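PDB 4PTA: replication initiator protein from Staphylococcus aureus subsp. aureus, which probably initiates replication of staphylococcal multiresistance plasmids by assembling on the plasmid origin through a winged-helix type of DNA-binding fold. Local coordinates for residues A[20-25]-A[113-118]; A[30-35]-A[87-92]; A[40-45]-A[73-78]; A[93-98]-A[106-111]. All coordinates share one frame; numbering follows the deposited sequence.

Interaction 1 of 4, residues A[20-25]-A[113-118]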
loop_
_atom_site.group_PDB
_atom_site.type_symbol
_atom_site.label_atom_id
_atom_site.label_comp_id
_atom_site.label_asym_id
_atom_site.label_seq_id
_atom_site.Cartn_x
_atom_site.Cartn_y
_atom_site.Cartn_z
ATOM N N PRO A 20 -7.448 8.546 -5.682
ATOM C CA PRO A 20 -6.920 8.374 -7.040
ATOM C C PRO A 20 -6.234 9.647 -7.520
ATOM O O PRO A 20 -6.849 10.715 -7.517
ATOM C CB PRO A 20 -8.181 8.116 -7.865
ATOM C CG PRO A 20 -9.131 7.502 -6.900
ATOM C CD PRO A 20 -8.866 8.174 -5.584
ATOM N N LYS A 21 -4.973 9.534 -7.921
ATOM C CA LYS A 21 -4.221 10.690 -8.394
ATOM C C LYS A 21 -4.793 11.225 -9.704
ATOM O O LYS A 21 -4.592 12.390 -10.047
ATOM C CB LYS A 21 -2.745 10.340 -8.582
ATOM C CG LYS A 21 -1.992 10.035 -7.301
ATOM C CD LYS A 21 -0.517 9.809 -7.588
ATOM C CE LYS A 21 0.217 9.302 -6.369
ATOM N NZ LYS A 21 1.669 9.155 -6.662
ATOM N N VAL A 22 -5.496 10.372 -10.442
ATOM C CA VAL A 22 -6.087 10.802 -11.702
ATOM C C VAL A 22 -7.184 11.836 -11.449
ATOM O O VAL A 22 -7.532 12.609 -12.338
ATOM C CB VAL A 22 -6.624 9.616 -12.538
ATOM C CG1 VAL A 22 -7.726 8.882 -11.790
ATOM C CG2 VAL A 22 -7.122 10.105 -13.882
ATOM N N PHE A 23 -7.710 11.867 -10.227
ATOM C CA PHE A 23 -8.690 12.885 -9.858
ATOM C C PHE A 23 -8.097 14.292 -9.960
ATOM O O PHE A 23 -8.804 15.281 -9.787
ATOM C CB PHE A 23 -9.222 12.656 -8.437
ATOM C CG PHE A 23 -10.231 11.546 -8.327
ATOM C CD1 PHE A 23 -10.559 10.773 -9.427
ATOM C CD2 PHE A 23 -10.857 11.280 -7.118
ATOM C CE1 PHE A 23 -11.489 9.750 -9.321
ATOM C CE2 PHE A 23 -11.791 10.264 -7.007
ATOM C CZ PHE A 23 -12.105 9.497 -8.109
ATOM N N PHE A 24 -6.802 14.378 -10.241
ATOM C CA PHE A 24 -6.107 15.656 -10.221
ATOM C C PHE A 24 -5.346 15.921 -11.518
ATOM O O PHE A 24 -4.519 16.828 -11.591
ATOM C CB PHE A 24 -5.178 15.724 -9.004
ATOM C CG PHE A 24 -5.891 15.510 -7.696
ATOM C CD1 PHE A 24 -6.131 14.231 -7.224
ATOM C CD2 PHE A 24 -6.343 16.588 -6.953
ATOM C CE1 PHE A 24 -6.800 14.033 -6.042
ATOM C CE2 PHE A 24 -7.008 16.393 -5.767
ATOM C CZ PHE A 24 -7.239 15.115 -5.311
ATOM N N THR A 25 -5.641 15.133 -12.547
ATOM C CA THR A 25 -5.017 15.319 -13.852
ATOM C C THR A 25 -6.051 15.237 -14.978
ATOM O O THR A 25 -5.980 15.982 -15.955
ATOM C CB THR A 25 -3.894 14.288 -14.101
ATOM O OG1 THR A 25 -4.422 12.963 -13.984
ATOM C CG2 THR A 25 -2.770 14.462 -13.094
ATOM N N PRO A 113 -11.745 4.729 -11.987
ATOM C CA PRO A 113 -11.614 5.840 -12.930
ATOM C C PRO A 113 -11.015 5.413 -14.264
ATOM O O PRO A 113 -10.494 4.306 -14.399
ATOM C CB PRO A 113 -10.654 6.788 -12.215
ATOM C CG PRO A 113 -9.844 5.897 -11.327
ATOM C CD PRO A 113 -10.767 4.810 -10.884
ATOM N N ALA A 114 -11.095 6.302 -15.245
ATOM C CA ALA A 114 -10.463 6.067 -16.529
ATOM C C ALA A 114 -9.055 6.649 -16.534
ATOM O O ALA A 114 -8.720 7.507 -15.716
ATOM C CB ALA A 114 -11.297 6.668 -17.647
ATOM N N ILE A 115 -8.231 6.169 -17.454
ATOM C CA ILE A 115 -6.878 6.673 -17.608
ATOM C C ILE A 115 -6.615 6.902 -19.086
ATOM O O ILE A 115 -7.033 6.104 -19.925
ATOM C CB ILE A 115 -5.840 5.685 -17.047
ATOM C CG1 ILE A 115 -5.984 5.566 -15.530
ATOM C CG2 ILE A 115 -4.428 6.128 -17.404
ATOM C CD1 ILE A 115 -5.456 6.763 -14.773
ATOM N N THR A 116 -5.941 8.002 -19.400
ATOM C CA THR A 116 -5.582 8.317 -20.776
ATOM C C THR A 116 -4.084 8.531 -20.870
ATOM O O THR A 116 -3.423 8.768 -19.860
ATOM C CB THR A 116 -6.271 9.595 -21.268
ATOM O OG1 THR A 116 -5.749 10.728 -20.558
ATOM C CG2 THR A 116 -7.784 9.504 -21.071
ATOM N N LYS A 117 -3.553 8.447 -22.086
ATOM C CA LYS A 117 -2.135 8.696 -22.313
ATOM C C LYS A 117 -1.704 10.025 -21.696
ATOM O O LYS A 117 -0.570 10.168 -21.242
ATOM C CB LYS A 117 -1.815 8.686 -23.810
ATOM C CG LYS A 117 -2.008 7.339 -24.491
ATOM C CD LYS A 117 -1.515 7.390 -25.932
ATOM C CE LYS A 117 -1.741 6.071 -26.656
ATOM N NZ LYS A 117 -1.190 6.106 -28.041
ATOM N N ASN A 118 -2.612 10.998 -21.679
ATOM C CA ASN A 118 -2.304 12.294 -21.090
ATOM C C ASN A 118 -2.263 12.220 -19.571
ATOM O O ASN A 118 -1.372 12.790 -18.944
ATOM C CB ASN A 118 -3.296 13.363 -21.551
ATOM C CG ASN A 118 -2.868 14.767 -21.151
ATOM O OD1 ASN A 118 -1.971 15.354 -21.762
ATOM N ND2 ASN A 118 -3.506 15.311 -20.119
#

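Interaction 2 of 4, residues A[30-35]-A[87-92]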
loop_
_atom_site.group_PDB
_atom_site.type_symbol
_atom_site.label_atom_id
_atom_site.label_comp_id
_atom_site.label_asym_id
_atom_site.label_seq_id
_atom_site.Cartn_x
_atom_site.Cartn_y
_atom_site.Cartn_z
ATOM N N LYS A 30 -10.971 16.434 -12.369
ATOM C CA LYS A 30 -10.495 17.646 -11.706
ATOM C C LYS A 30 -11.663 18.536 -11.304
ATOM O O LYS A 30 -11.669 19.129 -10.228
ATOM C CB LYS A 30 -9.534 18.417 -12.614
ATOM C CG LYS A 30 -8.067 18.137 -12.346
ATOM C CD LYS A 30 -7.267 18.079 -13.634
ATOM C CE LYS A 30 -7.515 19.299 -14.502
ATOM N NZ LYS A 30 -6.826 19.185 -15.816
ATOM N N ASP A 31 -12.656 18.604 -12.181
ATOM C CA ASP A 31 -13.845 19.415 -11.965
ATOM C C ASP A 31 -14.529 19.095 -10.634
ATOM O O ASP A 31 -15.037 19.991 -9.965
ATOM C CB ASP A 31 -14.826 19.198 -13.120
ATOM C CG ASP A 31 -15.855 20.301 -13.227
ATOM O OD1 ASP A 31 -16.811 20.309 -12.422
ATOM O OD2 ASP A 31 -15.710 21.160 -14.123
ATOM N N LEU A 32 -14.536 17.818 -10.262
ATOM C CA LEU A 32 -15.224 17.349 -9.056
ATOM C C LEU A 32 -14.894 18.161 -7.809
ATOM O O LEU A 32 -13.755 18.585 -7.608
ATOM C CB LEU A 32 -14.893 15.879 -8.782
ATOM C CG LEU A 32 -15.429 14.805 -9.729
ATOM C CD1 LEU A 32 -14.748 13.481 -9.439
ATOM C CD2 LEU A 32 -16.943 14.673 -9.612
ATOM N N SER A 33 -15.900 18.361 -6.964
ATOM C CA SER A 33 -15.688 18.988 -5.668
ATOM C C SER A 33 -14.875 18.055 -4.782
ATOM O O SER A 33 -15.024 16.834 -4.848
ATOM C CB SER A 33 -17.025 19.287 -4.992
ATOM O OG SER A 33 -17.624 18.097 -4.510
ATOM N N ASN A 34 -14.020 18.634 -3.950
ATOM C CA ASN A 34 -13.230 17.853 -3.008
ATOM C C ASN A 34 -14.096 16.925 -2.151
ATOM O O ASN A 34 -13.662 15.843 -1.763
ATOM C CB ASN A 34 -12.385 18.776 -2.128
ATOM C CG ASN A 34 -11.304 19.496 -2.910
ATOM O OD1 ASN A 34 -10.836 19.007 -3.940
ATOM N ND2 ASN A 34 -10.894 20.660 -2.418
ATOM N N ASP A 35 -15.324 17.341 -1.868
ATOM C CA ASP A 35 -16.230 16.510 -1.082
ATOM C C ASP A 35 -16.508 15.185 -1.793
ATOM O O ASP A 35 -16.631 14.145 -1.156
ATOM C CB ASP A 35 -17.551 17.237 -0.806
ATOM C CG ASP A 35 -17.358 18.560 -0.082
ATOM O OD1 ASP A 35 -16.651 18.589 0.948
ATOM O OD2 ASP A 35 -17.919 19.575 -0.550
ATOM N N LYS A 87 -24.749 12.682 -7.382
ATOM C CA LYS A 87 -24.991 13.261 -8.695
ATOM C C LYS A 87 -23.684 13.607 -9.389
ATOM O O LYS A 87 -23.558 13.464 -10.606
ATOM C CB LYS A 87 -25.880 14.503 -8.587
ATOM C CG LYS A 87 -27.325 14.190 -8.235
ATOM C CD LYS A 87 -28.170 15.447 -8.129
ATOM C CE LYS A 87 -29.581 15.109 -7.672
ATOM N NZ LYS A 87 -30.399 16.321 -7.407
ATOM N N GLU A 88 -22.713 14.062 -8.606
ATOM C CA GLU A 88 -21.409 14.429 -9.144
ATOM C C GLU A 88 -20.634 13.209 -9.624
ATOM O O GLU A 88 -20.045 13.230 -10.703
ATOM C CB GLU A 88 -20.595 15.184 -8.098
ATOM C CG GLU A 88 -20.357 16.635 -8.442
ATOM C CD GLU A 88 -19.575 17.360 -7.371
ATOM O OE1 GLU A 88 -19.740 17.017 -6.180
ATOM O OE2 GLU A 88 -18.792 18.268 -7.719
ATOM N N LEU A 89 -20.636 12.151 -8.818
ATOM C CA LEU A 89 -19.879 10.949 -9.146
ATOM C C LEU A 89 -20.503 10.203 -10.324
ATOM O O LEU A 89 -19.788 9.672 -11.170
ATOM C CB LEU A 89 -19.742 10.026 -7.929
ATOM C CG LEU A 89 -19.018 10.573 -6.690
ATOM C CD1 LEU A 89 -19.037 9.543 -5.560
ATOM C CD2 LEU A 89 -17.592 11.003 -7.003
ATOM N N GLU A 90 -21.832 10.174 -10.379
ATOM C CA GLU A 90 -22.547 9.524 -11.479
ATOM C C GLU A 90 -22.324 10.245 -12.807
ATOM O O GLU A 90 -22.152 9.614 -13.847
ATOM C CB GLU A 90 -24.043 9.429 -11.171
ATOM C CG GLU A 90 -24.370 8.515 -10.002
ATOM C CD GLU A 90 -25.849 8.490 -9.667
ATOM O OE1 GLU A 90 -26.430 7.385 -9.631
ATOM O OE2 GLU A 90 -26.427 9.572 -9.431
ATOM N N ASN A 91 -22.324 11.571 -12.756
ATOM C CA ASN A 91 -22.100 12.395 -13.932
ATOM C C ASN A 91 -20.774 12.074 -14.619
ATOM O O ASN A 91 -20.616 12.306 -15.818
ATOM C CB ASN A 91 -22.169 13.879 -13.551
ATOM C CG ASN A 91 -22.095 14.802 -14.755
ATOM O OD1 ASN A 91 -23.067 14.958 -15.494
ATOM N ND2 ASN A 91 -20.942 15.431 -14.950
ATOM N N VAL A 92 -19.826 11.536 -13.856
ATOM C CA VAL A 92 -18.510 11.189 -14.393
ATOM C C VAL A 92 -18.274 9.679 -14.437
ATOM O O VAL A 92 -17.141 9.224 -14.602
ATOM C CB VAL A 92 -17.372 11.869 -13.601
ATOM C CG1 VAL A 92 -17.257 13.330 -13.987
ATOM C CG2 VAL A 92 -17.596 11.719 -12.101
HETATM O O HOH W 1 -17.755 19.286 -10.315
#

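Interaction 3 of 4, residues A[40-45]-A[73-78]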
loop_
_atom_site.group_PDB
_atom_site.type_symbol
_atom_site.label_atom_id
_atom_site.label_comp_id
_atom_site.label_asym_id
_atom_site.label_seq_id
_atom_site.Cartn_x
_atom_site.Cartn_y
_atom_site.Cartn_z
ATOM N N TYR A 40 -15.405 9.516 -2.619
ATOM C CA TYR A 40 -15.002 8.375 -3.417
ATOM C C TYR A 40 -13.954 7.552 -2.661
ATOM O O TYR A 40 -14.083 6.335 -2.535
ATOM C CB TYR A 40 -14.457 8.848 -4.766
ATOM C CG TYR A 40 -14.044 7.723 -5.676
ATOM C CD1 TYR A 40 -14.936 7.177 -6.592
ATOM C CD2 TYR A 40 -12.763 7.195 -5.611
ATOM C CE1 TYR A 40 -14.553 6.138 -7.426
ATOM C CE2 TYR A 40 -12.376 6.158 -6.430
ATOM C CZ TYR A 40 -13.269 5.635 -7.338
ATOM O OH TYR A 40 -12.865 4.606 -8.155
ATOM N N ALA A 41 -12.926 8.227 -2.150
ATOM C CA ALA A 41 -11.861 7.567 -1.397
ATOM C C ALA A 41 -12.391 6.821 -0.178
ATOM O O ALA A 41 -11.972 5.696 0.094
ATOM C CB ALA A 41 -10.794 8.576 -0.980
ATOM N N ILE A 42 -13.302 7.454 0.555
ATOM C CA ILE A 42 -13.898 6.832 1.734
ATOM C C ILE A 42 -14.683 5.573 1.366
ATOM O O ILE A 42 -14.519 4.527 1.991
ATOM C CB ILE A 42 -14.805 7.818 2.520
ATOM C CG1 ILE A 42 -13.963 8.926 3.160
ATOM C CG2 ILE A 42 -15.606 7.083 3.588
ATOM C CD1 ILE A 42 -14.732 9.805 4.132
ATOM N N LEU A 43 -15.529 5.677 0.346
ATOM C CA LEU A 43 -16.329 4.546 -0.105
ATOM C C LEU A 43 -15.451 3.418 -0.648
ATOM O O LEU A 43 -15.729 2.237 -0.438
ATOM C CB LEU A 43 -17.330 5.004 -1.168
ATOM C CG LEU A 43 -18.809 5.089 -0.780
ATOM C CD1 LEU A 43 -19.012 4.958 0.722
ATOM C CD2 LEU A 43 -19.409 6.381 -1.303
ATOM N N ARG A 44 -14.390 3.792 -1.353
ATOM C CA ARG A 44 -13.456 2.824 -1.905
ATOM C C ARG A 44 -12.917 1.916 -0.806
ATOM O O ARG A 44 -12.741 0.713 -0.999
ATOM C CB ARG A 44 -12.293 3.547 -2.574
ATOM C CG ARG A 44 -11.404 2.627 -3.364
ATOM C CD ARG A 44 -10.094 3.279 -3.747
ATOM N NE ARG A 44 -9.468 2.536 -4.835
ATOM C CZ ARG A 44 -8.741 1.436 -4.669
ATOM N NH1 ARG A 44 -8.221 0.821 -5.724
ATOM N NH2 ARG A 44 -8.537 0.952 -3.451
ATOM N N ASP A 45 -12.654 2.510 0.351
ATOM C CA ASP A 45 -12.116 1.779 1.480
ATOM C C ASP A 45 -13.080 0.708 1.991
ATOM O O ASP A 45 -12.662 -0.230 2.665
ATOM C CB ASP A 45 -11.755 2.755 2.604
ATOM C CG ASP A 45 -10.837 2.135 3.645
ATOM O OD1 ASP A 45 -9.914 1.382 3.259
ATOM O OD2 ASP A 45 -11.044 2.399 4.846
ATOM N N VAL A 73 -23.620 9.284 7.923
ATOM C CA VAL A 73 -22.642 9.048 8.979
ATOM C C VAL A 73 -21.286 8.664 8.396
ATOM O O VAL A 73 -20.245 9.102 8.885
ATOM C CB VAL A 73 -23.106 7.948 9.961
ATOM C CG1 VAL A 73 -23.581 6.717 9.210
ATOM C CG2 VAL A 73 -21.984 7.584 10.928
ATOM N N ILE A 74 -21.311 7.850 7.344
ATOM C CA ILE A 74 -20.093 7.364 6.703
ATOM C C ILE A 74 -19.244 8.495 6.136
ATOM O O ILE A 74 -18.017 8.482 6.260
ATOM C CB ILE A 74 -20.411 6.366 5.569
ATOM C CG1 ILE A 74 -20.908 5.043 6.149
ATOM C CG2 ILE A 74 -19.184 6.131 4.698
ATOM C CD1 ILE A 74 -21.299 4.032 5.093
ATOM N N LEU A 75 -19.896 9.467 5.508
ATOM C CA LEU A 75 -19.177 10.583 4.905
ATOM C C LEU A 75 -19.218 11.807 5.812
ATOM O O LEU A 75 -18.634 12.848 5.496
ATOM C CB LEU A 75 -19.750 10.917 3.524
ATOM C CG LEU A 75 -19.945 9.726 2.582
ATOM C CD1 LEU A 75 -20.457 10.190 1.227
ATOM C CD2 LEU A 75 -18.656 8.942 2.426
ATOM N N ASN A 76 -19.905 11.667 6.943
ATOM C CA ASN A 76 -20.103 12.766 7.880
ATOM C C ASN A 76 -20.544 14.050 7.189
ATOM O O ASN A 76 -19.810 15.038 7.161
ATOM C CB ASN A 76 -18.839 13.027 8.696
ATOM C CG ASN A 76 -19.112 13.862 9.930
ATOM O OD1 ASN A 76 -20.026 13.566 10.700
ATOM N ND2 ASN A 76 -18.336 14.922 10.114
ATOM N N CYS A 77 -21.744 14.027 6.624
ATOM C CA CYS A 77 -22.302 15.207 5.983
ATOM C C CYS A 77 -23.812 15.063 5.856
ATOM O O CYS A 77 -24.354 13.975 6.047
ATOM C CB CYS A 77 -21.658 15.436 4.616
ATOM S SG CYS A 77 -21.867 14.069 3.463
ATOM N N GLY A 78 -24.486 16.163 5.542
ATOM C CA GLY A 78 -25.935 16.165 5.442
ATOM C C GLY A 78 -26.445 15.618 4.125
ATOM O O GLY A 78 -25.708 15.569 3.140
#

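Interaction 4 of 4, residues A[93-98]-A[106-111]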
loop_
_atom_site.group_PDB
_atom_site.type_symbol
_atom_site.label_atom_id
_atom_site.label_comp_id
_atom_site.label_asym_id
_atom_site.label_seq_id
_atom_site.Cartn_x
_atom_site.Cartn_y
_atom_site.Cartn_z
ATOM N N ASP A 93 -19.349 8.911 -14.287
ATOM C CA ASP A 93 -19.285 7.450 -14.353
ATOM C C ASP A 93 -18.386 6.842 -13.278
ATOM O O ASP A 93 -17.729 5.827 -13.505
ATOM C CB ASP A 93 -18.827 6.991 -15.741
ATOM C CG ASP A 93 -19.837 7.318 -16.826
ATOM O OD1 ASP A 93 -21.054 7.192 -16.569
ATOM O OD2 ASP A 93 -19.411 7.703 -17.935
ATOM N N LEU A 94 -18.365 7.468 -12.107
ATOM C CA LEU A 94 -17.582 6.974 -10.982
ATOM C C LEU A 94 -18.487 6.210 -10.026
ATOM O O LEU A 94 -18.018 5.556 -9.100
ATOM C CB LEU A 94 -16.911 8.138 -10.257
ATOM C CG LEU A 94 -15.385 8.207 -10.246
ATOM C CD1 LEU A 94 -14.773 7.626 -11.510
ATOM C CD2 LEU A 94 -14.935 9.647 -10.030
ATOM N N LEU A 95 -19.792 6.298 -10.266
ATOM C CA LEU A 95 -20.781 5.634 -9.423
ATOM C C LEU A 95 -21.997 5.231 -10.255
ATOM O O LEU A 95 -22.386 5.940 -11.183
ATOM C CB LEU A 95 -21.199 6.562 -8.273
ATOM C CG LEU A 95 -21.984 6.015 -7.075
ATOM C CD1 LEU A 95 -22.083 7.073 -5.990
ATOM C CD2 LEU A 95 -23.371 5.547 -7.465
ATOM N N ILE A 96 -22.589 4.089 -9.924
ATOM C CA ILE A 96 -23.834 3.662 -10.553
ATOM C C ILE A 96 -24.884 3.338 -9.499
ATOM O O ILE A 96 -24.683 2.458 -8.664
ATOM C CB ILE A 96 -23.634 2.421 -11.441
ATOM C CG1 ILE A 96 -22.785 2.767 -12.662
ATOM C CG2 ILE A 96 -24.975 1.865 -11.887
ATOM C CD1 ILE A 96 -22.633 1.622 -13.641
ATOM N N GLN A 97 -26.002 4.057 -9.534
ATOM C CA GLN A 97 -27.123 3.755 -8.651
ATOM C C GLN A 97 -28.167 2.910 -9.374
ATOM O O GLN A 97 -29.188 3.427 -9.822
ATOM C CB GLN A 97 -27.769 5.039 -8.115
ATOM C CG GLN A 97 -26.916 5.796 -7.109
ATOM C CD GLN A 97 -27.656 6.950 -6.451
ATOM O OE1 GLN A 97 -27.995 6.891 -5.266
ATOM N NE2 GLN A 97 -27.899 8.011 -7.213
ATOM N N LYS A 98 -27.900 1.614 -9.503
ATOM C CA LYS A 98 -28.879 0.696 -10.067
ATOM C C LYS A 98 -29.930 0.357 -9.018
ATOM O O LYS A 98 -29.856 -0.683 -8.360
ATOM C CB LYS A 98 -28.216 -0.582 -10.593
ATOM C CG LYS A 98 -27.629 -0.460 -12.000
ATOM C CD LYS A 98 -27.384 -1.834 -12.615
ATOM C CE LYS A 98 -26.860 -1.740 -14.047
ATOM N NZ LYS A 98 -25.391 -1.487 -14.120
ATOM N N ASN A 106 -31.412 0.816 -1.751
ATOM C CA ASN A 106 -30.654 1.140 -2.960
ATOM C C ASN A 106 -29.376 0.317 -3.127
ATOM O O ASN A 106 -28.779 -0.128 -2.147
ATOM C CB ASN A 106 -30.274 2.622 -2.973
ATOM C CG ASN A 106 -30.980 3.394 -4.070
ATOM O OD1 ASN A 106 -31.134 2.901 -5.188
ATOM N ND2 ASN A 106 -31.411 4.610 -3.754
ATOM N N LEU A 107 -28.960 0.124 -4.377
ATOM C CA LEU A 107 -27.664 -0.479 -4.670
ATOM C C LEU A 107 -26.724 0.524 -5.334
ATOM O O LEU A 107 -27.069 1.145 -6.341
ATOM C CB LEU A 107 -27.804 -1.720 -5.554
ATOM C CG LEU A 107 -28.347 -2.993 -4.903
ATOM C CD1 LEU A 107 -27.735 -4.220 -5.565
ATOM C CD2 LEU A 107 -28.064 -3.001 -3.413
ATOM N N LEU A 108 -25.537 0.676 -4.758
ATOM C CA LEU A 108 -24.520 1.558 -5.312
ATOM C C LEU A 108 -23.348 0.734 -5.827
ATOM O O LEU A 108 -22.872 -0.173 -5.146
ATOM C CB LEU A 108 -24.032 2.534 -4.245
ATOM C CG LEU A 108 -25.111 3.382 -3.575
ATOM C CD1 LEU A 108 -24.650 3.869 -2.210
ATOM C CD2 LEU A 108 -25.484 4.543 -4.465
ATOM N N TYR A 109 -22.901 1.042 -7.039
ATOM C CA TYR A 109 -21.708 0.427 -7.604
ATOM C C TYR A 109 -20.639 1.492 -7.761
ATOM O O TYR A 109 -20.799 2.416 -8.555
ATOM C CB TYR A 109 -21.998 -0.183 -8.981
ATOM C CG TYR A 109 -22.642 -1.555 -8.967
ATOM C CD1 TYR A 109 -23.988 -1.713 -9.271
ATOM C CD2 TYR A 109 -21.899 -2.694 -8.677
ATOM C CE1 TYR A 109 -24.582 -2.963 -9.271
ATOM C CE2 TYR A 109 -22.485 -3.949 -8.671
ATOM C CZ TYR A 109 -23.828 -4.076 -8.968
ATOM O OH TYR A 109 -24.420 -5.318 -8.967
ATOM N N LEU A 110 -19.556 1.378 -6.997
ATOM C CA LEU A 110 -18.394 2.221 -7.239
ATOM C C LEU A 110 -17.706 1.736 -8.509
ATOM O O LEU A 110 -17.639 0.530 -8.774
ATOM C CB LEU A 110 -17.412 2.179 -6.065
ATOM C CG LEU A 110 -17.208 3.460 -5.252
ATOM C CD1 LEU A 110 -15.855 3.426 -4.578
ATOM C CD2 LEU A 110 -17.318 4.687 -6.129
ATOM N N LEU A 111 -17.206 2.674 -9.297
ATOM C CA LEU A 111 -16.467 2.318 -10.492
ATOM C C LEU A 111 -15.063 2.903 -10.415
ATOM O O LEU A 111 -14.850 3.960 -9.820
ATOM C CB LEU A 111 -17.193 2.826 -11.737
ATOM C CG LEU A 111 -18.667 2.421 -11.833
ATOM C CD1 LEU A 111 -19.345 3.079 -13.026
ATOM C CD2 LEU A 111 -18.811 0.913 -11.895
#

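Interaction 1 of 4, residues A[20-25]-A[113-118]
V22 is the bump at the centre of this contact, its two methyls pushed into a shallow hollow formed by P113, the carbonyl of A114 and I115. With CG1 between the backbone N and the carbonyl carbon (chi1 62°), CG2 falls anti to the N, and the branches of V22 divide the work. V22 CG1 lies 3.6 Å from P113 CB and meets the proline ring at its CB-CG edge, while V22 CG2 turns toward the tip of I115 and lies 3.6 Å from A114 O. I115 CD1 closes the other end of the hollow, 3.8 Å from V22 CB. The pyrrolidine ring of P113 is in turn a bump for the opposite segment: P113 CB comes 4.2 Å from F23 CE1, and P113 CG is 4.4 Å from P20 CB. That same P20 CB lies over the centre of the F23 ring, and the two side chains make one apolar surface at the 3-10 turn. No hydrogen bond joins the two segments; between them the contact is one of apolar fit. Y29 of helix 27-30 and Y40 of helix 34-44 pack around P113, and D119 and I120 of helix 117-127 touch V22 and I115. P20, ending strand 16-20, pairs in an antiparallel ladder with a strand of the second subunit.

Interaction 2 of 4, residues A[30-35]-A[87-92]
Rotation of S33 OG to a place between its backbone N and carbonyl carbon (chi1 74°) and an extended E88 chain beyond CG (chi2 179°) bring serine and carboxylate together. E88 then grips S33 with both oxygens. S33 OG donates to E88 OE1 over 2.9 Å, on the syn lone pair, and S33 N donates to E88 OE2 over 3.0 Å, from above the carboxylate plane. S33 is the N-cap of helix 34-44, its OG also weakly accepting from A36 N, so the acid side chain sits beside that helix start, where the helix dipole could favour its negative charge. D31 carries a like charge 5.5 Å away, D31 OD1 to E88 OE2, and a water lies close to both. Beneath this polar bridge the L32 side chain rests on the last turn of the other helix: L32 CD2 is 4.0 Å from E88 CB and meets V92 CG2 tip to tip at 3.9 Å, with L32 CD1 more loosely against L89 CD2. The contact thus joins the start of helix 34-44 to the C-terminal end of helix 79-91. A36 and K37 flank it on the first helix, and L94 and L95 continue the apolar patch toward strand 95-97.

Interaction 3 of 4, residues A[40-45]-A[73-78]
The end of the first helix of a probable helix-turn-helix, I74 and L75, packs on I42 and L43 of helix 34-44, an assignment consistent with the HTH family of this region and with the succession of helices 68-74 and 79-91. The side chains meet through apolar atoms, with no hydrogen bond between the segments. With I42 CG1 beside the backbone N (chi1 -68°), CG2 stands anti to it and points into the angle between the two opposing residues: it lies 3.9 Å from I74 CG2 and 3.8 Å from L75 CD2, and it also brushes the carbonyl oxygen of I74. L75 CD2 reaches back over the branch point, 4.0 Å from I42 CB. The next residue, L43, crosses I74 at about a right angle and touches it methyl to methyl, L43 CD1 to I74 CG2, at 4.1 Å, and L43 CD1 is also 4.3 Å from L75 CD2. Immediately after L75 the chain turns away through N76, whose positive phi (47°) makes it the C-prime residue of a Schellman motif, before G78, at the N-cap position of helix 79-91. L75 continues onto I85 of that helix, I74 touches Y66 and R46, and L43 packs on L110, so helix 34-44 lies between the helix-turn-helix and strand 108-110.

Interaction 4 of 4, residues A[93-98]-A[106-111]
I96 O sits at the edge of the Y109 ring, near its plane, and F5 of the third subunit meets the same ring edge-to-face. I96 and Y109 form the hydrogen-bonded pair of an antiparallel beta hairpin that follows helix 79-91, consistent with the wing of a winged-helix fold; residues 100-104 at its tip are not modelled. Y109 N donates to I96 O over 2.8 Å, and I96 N returns the bond to Y109 O, also over 2.8 Å, the latter within the carbonyl plane. A third link, L111 N to L94 O at 3.0 Å, is met differently, the donor standing 56° out of the L94 carbonyl plane. On its outer side L108 makes backbone hydrogen bonds with F64. Side chains sort by face. On the face of I96 and Y109, I96 CB and Y109 CB are 3.9 Å apart. L111, just past the strand, turns its CD1 to I96 CG1 and extends the same patch, which F5 of the third subunit also touches. On the opposite face L95 CD2 lies 3.8 Å from L108 CD2, and the Q97 side chain runs alongside L108, its amide held by hydrogen bonds to E90 and K86. L89 and E90 of helix 79-91 back L95 there, and Y40 and L43 of helix 34-44 touch L110. Between the strands, L95 CA approaches Y109 O to 3.3 Å, a CA-H...O contact beside the backbone bonds.

In the fold
Helix 34-44 is the common thread: its N-terminal start takes part in interaction 2, its later turns in interaction 3, and Y40 adds a hydrogen bond to L111 of interaction 4 while touching P20, F23 and P113 of interaction 1. Helix 79-91 likewise links interaction 2 to interaction 4, E90 reaching Q97. Chemistry follows place. Interaction 1 is buried and apolar, interaction 3 is apolar but partly buried, and interaction 2, also partly buried, adds a charged carboxylate at a helix start. Interaction 4, partly buried, relies on backbone hydrogen bonds, as a hairpin does. Interactions 1 to 3 border the second subunit; interactions 1, 3 and 4 meet the third.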